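Local coordinates for PLP-Dependent L-Arginine Hydroxylase MppP (Streptomyces wadayamensis, PDB 6C9B), which uses pyridoxal 5'-phosphate to oxidise L-arginine, giving 4-hydroxy-2-ketoarginine and 2-ketoarginine as products, at residues Pro335-His340 with Asp346-Val351. Numbering follows the deposited sequence.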
loop_
_atom_site.group_PDB
_atom_site.type_symbol
_atom_site.label_atom_id
_atom_site.label_comp_id
_atom_site.label_asym_id
_atom_site.label_seq_id
_atom_site.Cartn_x
_atom_site.Cartn_y
_atom_site.Cartn_z
ATOM N N PRO B 335 15.254 -14.736 -13.076
ATOM C CA PRO B 335 16.160 -15.735 -12.494
ATOM C C PRO B 335 15.666 -16.183 -11.138
ATOM O O PRO B 335 15.082 -15.414 -10.375
ATOM C CB PRO B 335 17.499 -15.006 -12.366
ATOM C CG PRO B 335 17.347 -13.735 -13.201
ATOM C CD PRO B 335 15.890 -13.410 -13.183
ATOM N N CYS B 336 15.939 -17.434 -10.818
ATOM C CA CYS B 336 15.334 -18.006 -9.627
ATOM C C CYS B 336 16.156 -17.836 -8.357
ATOM O O CYS B 336 15.641 -18.169 -7.287
ATOM C CB CYS B 336 15.065 -19.487 -9.832
ATOM S SG CYS B 336 13.482 -19.717 -10.615
ATOM N N ARG B 337 17.422 -17.414 -8.452
ATOM C CA ARG B 337 18.291 -17.372 -7.276
ATOM C C ARG B 337 17.585 -16.799 -6.070
ATOM O O ARG B 337 17.661 -17.353 -4.966
ATOM C CB ARG B 337 19.538 -16.530 -7.546
ATOM C CG ARG B 337 20.655 -17.230 -8.270
ATOM C CD ARG B 337 21.828 -16.267 -8.505
ATOM N NE ARG B 337 22.424 -15.741 -7.268
ATOM C CZ ARG B 337 23.410 -16.320 -6.583
ATOM N NH1 ARG B 337 23.926 -17.475 -6.976
ATOM N NH2 ARG B 337 23.873 -15.745 -5.481
ATOM N N GLN B 338 16.913 -15.674 -6.247
ATOM C CA GLN B 338 16.498 -14.938 -5.058
ATOM C C GLN B 338 15.254 -15.493 -4.367
ATOM O O GLN B 338 14.970 -15.056 -3.245
ATOM C CB GLN B 338 16.305 -13.487 -5.409
ATOM C CG GLN B 338 17.664 -12.767 -5.387
ATOM C CD GLN B 338 17.756 -11.611 -6.344
ATOM O OE1 GLN B 338 17.202 -11.643 -7.442
ATOM N NE2 GLN B 338 18.465 -10.570 -5.929
ATOM N N PHE B 339 14.526 -16.438 -4.972
ATOM C CA PHE B 339 13.533 -17.192 -4.207
ATOM C C PHE B 339 14.188 -18.057 -3.146
ATOM O O PHE B 339 13.544 -18.419 -2.153
ATOM C CB PHE B 339 12.723 -18.107 -5.119
ATOM C CG PHE B 339 11.869 -17.385 -6.120
ATOM C CD1 PHE B 339 10.632 -16.878 -5.771
ATOM C CD2 PHE B 339 12.294 -17.268 -7.431
ATOM C CE1 PHE B 339 9.844 -16.226 -6.703
ATOM C CE2 PHE B 339 11.510 -16.619 -8.368
ATOM C CZ PHE B 339 10.286 -16.100 -8.005
ATOM N N HIS B 340 15.454 -18.407 -3.344
ATOM C CA HIS B 340 16.184 -19.231 -2.382
ATOM C C HIS B 340 16.912 -18.283 -1.440
ATOM O O HIS B 340 18.136 -18.106 -1.468
ATOM C CB HIS B 340 17.110 -20.186 -3.105
ATOM C CG HIS B 340 16.375 -21.091 -4.034
ATOM N ND1 HIS B 340 15.990 -22.368 -3.678
ATOM C CD2 HIS B 340 15.898 -20.883 -5.283
ATOM C CE1 HIS B 340 15.344 -22.922 -4.693
ATOM N NE2 HIS B 340 15.258 -22.034 -5.667
ATOM N N ASP B 346 21.101 -22.335 -4.725
ATOM C CA ASP B 346 20.134 -23.398 -4.974
ATOM C C ASP B 346 19.304 -23.107 -6.228
ATOM O O ASP B 346 18.805 -24.034 -6.870
ATOM C CB ASP B 346 19.194 -23.569 -3.770
ATOM C CG ASP B 346 19.853 -24.258 -2.558
ATOM O OD1 ASP B 346 21.020 -24.698 -2.623
ATOM O OD2 ASP B 346 19.158 -24.345 -1.518
ATOM N N GLY B 347 19.132 -21.832 -6.582
ATOM C CA GLY B 347 18.329 -21.447 -7.735
ATOM C C GLY B 347 19.139 -21.022 -8.940
ATOM O O GLY B 347 18.609 -20.404 -9.873
ATOM N N ASP B 348 20.437 -21.342 -8.943
ATOM C CA ASP B 348 21.316 -20.795 -9.964
ATOM C C ASP B 348 21.027 -21.342 -11.350
ATOM O O ASP B 348 21.435 -20.723 -12.335
ATOM C CB ASP B 348 22.778 -21.071 -9.633
ATOM C CG ASP B 348 23.531 -19.812 -9.291
ATOM O OD1 ASP B 348 23.363 -18.810 -10.021
ATOM O OD2 ASP B 348 24.283 -19.816 -8.296
ATOM N N HIS B 349 20.352 -22.480 -11.458
ATOM C CA HIS B 349 20.150 -23.091 -12.764
ATOM C C HIS B 349 18.678 -23.140 -13.138
ATOM O O HIS B 349 18.267 -24.006 -13.905
ATOM C CB HIS B 349 20.787 -24.477 -12.794
ATOM C CG HIS B 349 22.272 -24.435 -12.609
ATOM N ND1 HIS B 349 23.132 -24.017 -13.605
ATOM C CD2 HIS B 349 23.047 -24.719 -11.537
ATOM C CE1 HIS B 349 24.373 -24.062 -13.156
ATOM N NE2 HIS B 349 24.349 -24.481 -11.904
ATOM N N MET B 350 17.889 -22.193 -12.625
ATOM C CA MET B 350 16.482 -22.074 -12.975
ATOM C C MET B 350 16.109 -20.637 -13.325
ATOM O O MET B 350 16.693 -19.671 -12.813
ATOM C CB MET B 350 15.600 -22.552 -11.839
ATOM C CG MET B 350 15.719 -24.037 -11.603
ATOM S SD MET B 350 14.685 -24.535 -10.200
ATOM C CE MET B 350 15.767 -24.172 -8.814
ATOM N N VAL B 351 15.111 -20.508 -14.207
ATOM C CA VAL B 351 14.365 -19.266 -14.381
ATOM C C VAL B 351 12.893 -19.556 -14.144
ATOM O O VAL B 351 12.437 -20.699 -14.221
ATOM C CB VAL B 351 14.543 -18.617 -15.772
ATOM C CG1 VAL B 351 15.987 -18.300 -16.037
ATOM C CG2 VAL B 351 14.018 -19.510 -16.838
HETATM O O HOH W 1 18.915 -18.035 -11.256
HETATM O O HOH W 2 16.469 -24.595 -1.773
#
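The His340 imidazole lies flat against the backbone joining Asp346 to Gly347: one face carries Asp346 C over its centre, 4.1 Å above the plane, and Gly347 N nearer the rim. Cys336 O, Arg337 O and a water sit at the ring's edge. That water is hydrogen-bonded to His340 ND1 (3.0 Å) and donates to Asp346 OD2 at 2.7 Å, linking ring and carboxylate, whose planes stand nearly perpendicular (83°). Met350 CE comes obliquely to His340 NE2, its chain turned back by a bend at chi3 (-84°). With His340 CD2 only 3.5 Å from Gly347 CA, the ring presses against a residue that has no side chain to push it away.

On the partly exposed side, the Arg337 guanidinium takes Asp348 at its edge. Arg337 NH1 reaches Asp348 OD2 at 2.7 Å in a salt bridge whose hydrogen bond is weak, its N-H...O angle only 119°. The two side chains run alongside each other; Arg337 CD passes Asp348 OD1 at 3.3 Å, and the bend at chi3 beyond it turns the guanidinium toward the carboxylate.

Toward the strands the backbones close up. Cys336 N donates to Met350 O, 3.1 Å, from above the carbonyl plane; Cys336 CB packs on Met350 CB, and SG rests by Val351 C. A second water accepts from Arg337 N and donates to Gly347 O. Beyond, Val351 hydrogen-bonds through its backbone to Val312, and Phe339 to Thr114.

Pro335 and Val351 form an antiparallel, non-hydrogen-bonded pair; beyond it a short 3-10 turn through Gln338 follows Pro335, and a type I turn from Gly347 to Met350 leads back to Val351: an elaborated beta hairpin between strands 331-335 and 350-354, in the smaller sheet of this fold type I aminotransferase-family enzyme, leading into ligand-pocket residue Arg352.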